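Local coordinates for protein iron superoxide dismutase (Trypanosoma cruzi, PDB 2GPC) that probably catalyses the dismutation of superoxide to oxygen and hydrogen peroxide at a bound iron ion, at residues Glu97-Phe102 with Gly134-Val138; Leu153-Leu157 with Val190-Leu194. One frame throughout, in Å; residues are numbered along the deposited sequence.

Contact 1: residues Glu97-Phe102 with Gly134-Val138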
loop_
_atom_site.group_PDB
_atom_site.type_symbol
_atom_site.label_atom_id
_atom_site.label_comp_id
_atom_site.label_asym_id
_atom_site.label_seq_id
_atom_site.Cartn_x
_atom_site.Cartn_y
_atom_site.Cartn_z
ATOM N N GLU A 97 10.106 -2.050 -31.179
ATOM C CA GLU A 97 8.917 -1.317 -30.748
ATOM C C GLU A 97 9.266 -0.383 -29.582
ATOM O O GLU A 97 8.793 0.741 -29.531
ATOM C CB GLU A 97 7.765 -2.288 -30.410
ATOM C CG GLU A 97 7.294 -3.081 -31.640
ATOM C CD GLU A 97 5.829 -3.490 -31.625
ATOM O OE1 GLU A 97 4.982 -2.792 -31.031
ATOM O OE2 GLU A 97 5.510 -4.519 -32.252
ATOM N N ILE A 98 10.133 -0.833 -28.678
ATOM C CA ILE A 98 10.590 0.030 -27.582
ATOM C C ILE A 98 11.370 1.244 -28.114
ATOM O O ILE A 98 11.127 2.379 -27.700
ATOM C CB ILE A 98 11.414 -0.771 -26.546
ATOM C CG1 ILE A 98 10.460 -1.603 -25.686
ATOM C CG2 ILE A 98 12.250 0.167 -25.646
ATOM C CD1 ILE A 98 11.135 -2.548 -24.735
ATOM N N ASN A 99 12.276 1.001 -29.044
ATOM C CA ASN A 99 13.079 2.070 -29.641
ATOM C C ASN A 99 12.191 3.087 -30.383
ATOM O O ASN A 99 12.409 4.283 -30.288
ATOM C CB ASN A 99 14.121 1.483 -30.604
ATOM C CG ASN A 99 15.218 0.702 -29.893
ATOM O OD1 ASN A 99 15.455 0.880 -28.690
ATOM N ND2 ASN A 99 15.877 -0.195 -30.631
ATOM N N ALA A 100 11.180 2.596 -31.098
ATOM C CA ALA A 100 10.264 3.445 -31.859
ATOM C C ALA A 100 9.376 4.328 -30.981
ATOM O O ALA A 100 9.039 5.448 -31.373
ATOM C CB ALA A 100 9.397 2.602 -32.767
ATOM N N SER A 101 9.006 3.830 -29.802
ATOM C CA SER A 101 8.089 4.532 -28.910
ATOM C C SER A 101 8.803 5.413 -27.899
ATOM O O SER A 101 8.275 6.459 -27.516
ATOM C CB SER A 101 7.201 3.533 -28.156
ATOM O OG SER A 101 6.193 3.003 -28.997
ATOM N N PHE A 102 9.989 4.995 -27.465
ATOM C CA PHE A 102 10.719 5.666 -26.376
ATOM C C PHE A 102 12.048 6.302 -26.797
ATOM O O PHE A 102 12.640 7.057 -26.021
ATOM C CB PHE A 102 10.990 4.686 -25.229
ATOM C CG PHE A 102 9.743 4.146 -24.581
ATOM C CD1 PHE A 102 9.006 4.923 -23.708
ATOM C CD2 PHE A 102 9.308 2.859 -24.843
ATOM C CE1 PHE A 102 7.850 4.423 -23.110
ATOM C CE2 PHE A 102 8.160 2.359 -24.253
ATOM C CZ PHE A 102 7.427 3.149 -23.391
ATOM N N GLY A 134 -0.694 2.081 -31.870
ATOM C CA GLY A 134 0.466 1.211 -32.000
ATOM C C GLY A 134 1.634 1.561 -31.086
ATOM O O GLY A 134 2.604 0.809 -31.027
ATOM N N LYS A 135 1.548 2.671 -30.353
ATOM C CA LYS A 135 2.689 3.174 -29.572
ATOM C C LYS A 135 2.751 2.475 -28.212
ATOM O O LYS A 135 1.719 2.223 -27.582
ATOM C CB LYS A 135 2.601 4.699 -29.376
ATOM C CG LYS A 135 3.802 5.496 -29.917
ATOM C CD LYS A 135 3.787 5.577 -31.435
ATOM C CE LYS A 135 4.645 6.725 -31.975
ATOM N NZ LYS A 135 6.030 6.275 -32.278
ATOM N N LEU A 136 3.961 2.145 -27.776
ATOM C CA LEU A 136 4.188 1.624 -26.434
ATOM C C LEU A 136 4.179 2.779 -25.431
ATOM O O LEU A 136 4.593 3.893 -25.759
ATOM C CB LEU A 136 5.501 0.845 -26.366
ATOM C CG LEU A 136 5.403 -0.657 -26.668
ATOM C CD1 LEU A 136 4.478 -0.966 -27.835
ATOM C CD2 LEU A 136 6.777 -1.247 -26.907
ATOM N N LYS A 137 3.680 2.507 -24.223
ATOM C CA LYS A 137 3.611 3.504 -23.157
ATOM C C LYS A 137 3.883 2.876 -21.785
ATOM O O LYS A 137 3.528 1.724 -21.538
ATOM C CB LYS A 137 2.226 4.154 -23.122
ATOM C CG LYS A 137 1.897 5.014 -24.332
ATOM C CD LYS A 137 0.461 5.503 -24.239
ATOM C CE LYS A 137 0.060 6.341 -25.442
ATOM N NZ LYS A 137 -1.378 6.699 -25.323
ATOM N N VAL A 138 4.516 3.649 -20.909
ATOM C CA VAL A 138 4.645 3.299 -19.506
ATOM C C VAL A 138 3.401 3.855 -18.838
ATOM O O VAL A 138 2.978 4.984 -19.120
ATOM C CB VAL A 138 5.914 3.892 -18.865
ATOM C CG1 VAL A 138 5.849 3.820 -17.326
ATOM C CG2 VAL A 138 7.141 3.189 -19.377
HETATM O O HOH W 1 4.998 -0.317 -31.053
#
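At the surface of the C-terminal alpha/beta domain of this Fe/Mn-family superoxide dismutase, 97-102, the end of helix 92-102, packs on 135-138 in an outer strand of the antiparallel sheet. The axes of these segments approach to 7.2 Å and cross at 75°. Leu136 points toward the helix and is the most covered residue. Leu136 CD2 lies 3.9 Å from Ile98 CG1, and Leu136 CB is 3.7 Å from Phe102 CE2. The m rotamer of Phe102 brings the far end of the ring to the strand, where Phe102 CE1 meets Val138 CG2 at 4.0 Å. Ser101, also m, places OG 2.7 Å from Leu136 N, which donates to it. Lys135 is not extended (chi1 between wells, chi2 p), and Lys135 NZ reaches Ala100 O at 3.2 Å, a weak hydrogen bond. Gly134 forms a G1 beta bulge with Lys135 opposite Asp130. A water donates to Glu97 OE1 and Gly134 O; Glu97 also salt-bridges Lys93. Apolar packing thus joins helix to sheet, while the Ser101 hydroxyl satisfies a strand amide.

Contact 2: residues Leu153-Leu157 with Val190-Leu194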
loop_
_atom_site.group_PDB
_atom_site.type_symbol
_atom_site.label_atom_id
_atom_site.label_comp_id
_atom_site.label_asym_id
_atom_site.label_seq_id
_atom_site.Cartn_x
_atom_site.Cartn_y
_atom_site.Cartn_z
ATOM N N LEU A 153 -5.436 -0.639 -24.131
ATOM C CA LEU A 153 -4.095 -0.771 -23.552
ATOM C C LEU A 153 -3.711 -2.224 -23.309
ATOM O O LEU A 153 -3.934 -2.750 -22.204
ATOM C CB LEU A 153 -4.010 -0.001 -22.231
ATOM C CG LEU A 153 -4.318 1.489 -22.235
ATOM C CD1 LEU A 153 -4.105 2.048 -20.836
ATOM C CD2 LEU A 153 -3.474 2.249 -23.256
ATOM N N LYS A 154 -3.126 -2.869 -24.320
ATOM C CA LYS A 154 -2.679 -4.256 -24.203
ATOM C C LYS A 154 -1.483 -4.386 -23.247
ATOM O O LYS A 154 -0.438 -3.771 -23.460
ATOM C CB LYS A 154 -2.306 -4.825 -25.574
ATOM C CG LYS A 154 -1.960 -6.313 -25.564
ATOM C CD LYS A 154 -2.518 -7.055 -26.782
ATOM C CE LYS A 154 -1.974 -6.500 -28.099
ATOM N NZ LYS A 154 -1.778 -7.591 -29.124
ATOM N N PRO A 155 -1.628 -5.174 -22.189
ATOM C CA PRO A 155 -0.542 -5.318 -21.217
ATOM C C PRO A 155 0.624 -6.141 -21.767
ATOM O O PRO A 155 0.420 -7.182 -22.383
ATOM C CB PRO A 155 -1.217 -5.995 -20.021
ATOM C CG PRO A 155 -2.422 -6.651 -20.548
ATOM C CD PRO A 155 -2.823 -5.948 -21.811
ATOM N N LEU A 156 1.838 -5.644 -21.555
ATOM C CA LEU A 156 3.053 -6.334 -21.983
ATOM C C LEU A 156 3.925 -6.812 -20.819
ATOM O O LEU A 156 4.554 -7.867 -20.908
ATOM C CB LEU A 156 3.883 -5.421 -22.881
ATOM C CG LEU A 156 3.203 -4.863 -24.139
ATOM C CD1 LEU A 156 4.236 -4.102 -24.960
ATOM C CD2 LEU A 156 2.540 -5.928 -24.969
ATOM N N LEU A 157 3.956 -6.035 -19.742
ATOM C CA LEU A 157 4.847 -6.273 -18.614
ATOM C C LEU A 157 4.278 -5.574 -17.389
ATOM O O LEU A 157 3.745 -4.485 -17.509
ATOM C CB LEU A 157 6.230 -5.670 -18.917
ATOM C CG LEU A 157 7.397 -5.891 -17.967
ATOM C CD1 LEU A 157 7.881 -7.334 -18.045
ATOM C CD2 LEU A 157 8.548 -4.935 -18.298
ATOM N N VAL A 190 6.977 -10.685 -22.956
ATOM C CA VAL A 190 6.633 -9.403 -23.561
ATOM C C VAL A 190 6.391 -9.579 -25.071
ATOM O O VAL A 190 5.392 -9.097 -25.605
ATOM C CB VAL A 190 7.729 -8.328 -23.302
ATOM C CG1 VAL A 190 7.387 -7.011 -23.993
ATOM C CG2 VAL A 190 7.928 -8.103 -21.800
ATOM N N GLU A 191 7.286 -10.295 -25.739
ATOM C CA GLU A 191 7.155 -10.536 -27.170
ATOM C C GLU A 191 5.850 -11.261 -27.502
ATOM O O GLU A 191 5.201 -10.929 -28.478
ATOM C CB GLU A 191 8.339 -11.341 -27.695
ATOM C CG GLU A 191 8.344 -11.491 -29.206
ATOM C CD GLU A 191 9.613 -12.132 -29.736
ATOM O OE1 GLU A 191 10.526 -12.423 -28.943
ATOM O OE2 GLU A 191 9.696 -12.356 -30.963
ATOM N N ARG A 192 5.475 -12.238 -26.678
ATOM C CA ARG A 192 4.216 -12.978 -26.844
ATOM C C ARG A 192 2.958 -12.111 -26.741
ATOM O O ARG A 192 1.926 -12.435 -27.334
ATOM C CB ARG A 192 4.124 -14.088 -25.794
ATOM C CG ARG A 192 4.934 -15.341 -26.131
ATOM C CD ARG A 192 4.652 -16.515 -25.185
ATOM N NE ARG A 192 5.156 -16.265 -23.832
ATOM C CZ ARG A 192 6.306 -16.736 -23.328
ATOM N NH1 ARG A 192 7.119 -17.510 -24.041
ATOM N NH2 ARG A 192 6.644 -16.437 -22.079
ATOM N N GLN A 193 3.034 -11.032 -25.970
ATOM C CA GLN A 193 1.895 -10.124 -25.780
ATOM C C GLN A 193 1.733 -9.049 -26.864
ATOM O O GLN A 193 0.699 -8.384 -26.905
ATOM C CB GLN A 193 2.004 -9.400 -24.433
ATOM C CG GLN A 193 2.269 -10.288 -23.231
ATOM C CD GLN A 193 1.362 -11.488 -23.159
ATOM O OE1 GLN A 193 0.143 -11.351 -23.271
ATOM N NE2 GLN A 193 1.948 -12.671 -22.957
ATOM N N LEU A 194 2.759 -8.839 -27.688
ATOM C CA LEU A 194 2.739 -7.778 -28.708
ATOM C C LEU A 194 1.555 -7.892 -29.661
ATOM O O LEU A 194 1.225 -8.998 -30.102
ATOM C CB LEU A 194 4.019 -7.788 -29.543
ATOM C CG LEU A 194 5.281 -7.192 -28.934
ATOM C CD1 LEU A 194 6.410 -7.288 -29.932
ATOM C CD2 LEU A 194 5.060 -5.748 -28.513
ATOM O OXT LEU A 194 0.971 -6.849 -29.982
HETATM O O HOH W 2 -1.371 -9.097 -23.010
#
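Leu156 is the centre of the apolar packing. Leu156 CB lies 4.0 Å from Val190 CG1, Leu156 CD2 3.6 Å from Gln193 CB, and Leu156 CD1 4.0 Å from Leu194 CD2. One leucine thus touches three residues at the C-terminal end of the chain. Leu157 CD1 adds a contact with Val190 CG2 at 3.8 Å. Both leucines face Leu127 of the adjacent strand, which makes a classic beta bulge. Further out, Pro155 O is 3.4 Å from Gln193 CB. The Gln193 side chain then turns away, and a water donates to both Gln193 OE1 and Pro155 O, at 2.7 Å each. At the polar edge, the CA-to-CB bond of Lys154 points toward 190-194. Lys154 NZ forms a salt bridge with the terminal carboxylate, 3.0 Å from Leu194 OXT, and a weak hydrogen bond to Gln193 O at 3.4 Å. The last residue of the chain is therefore held by charge as well as packing. The contact lays helix 187-193 against strand 153-160, an outer strand of the three-stranded antiparallel sheet of the C-terminal domain. The Leu194 side chain also touches Val94 of helix 92-102, and Leu156 touches Leu136 of strand 135-142.

How the contacts relate
Contacts 1 and 2 lie in series along the chain, with centres about 12 Å apart. Each packs a helix end on one outer strand of the same sheet, with strand 123-130 between the two. They touch directly: Leu136 CG is 4.0 Å from Leu156 CD1, and Glu97 OE2 is 3.7 Å from Leu194 CD1. Lys129 of the middle strand forms a salt bridge with Glu97 and a long, weak ion pair with Leu194 OXT. None of the iron ligands, His27, His75, Asp160 and His164, belongs to either contact. Contact 2 is linked to the site through strand 153-160, which ends at Asp160. The Gln193 side chain is about 7 Å from a magnesium ion.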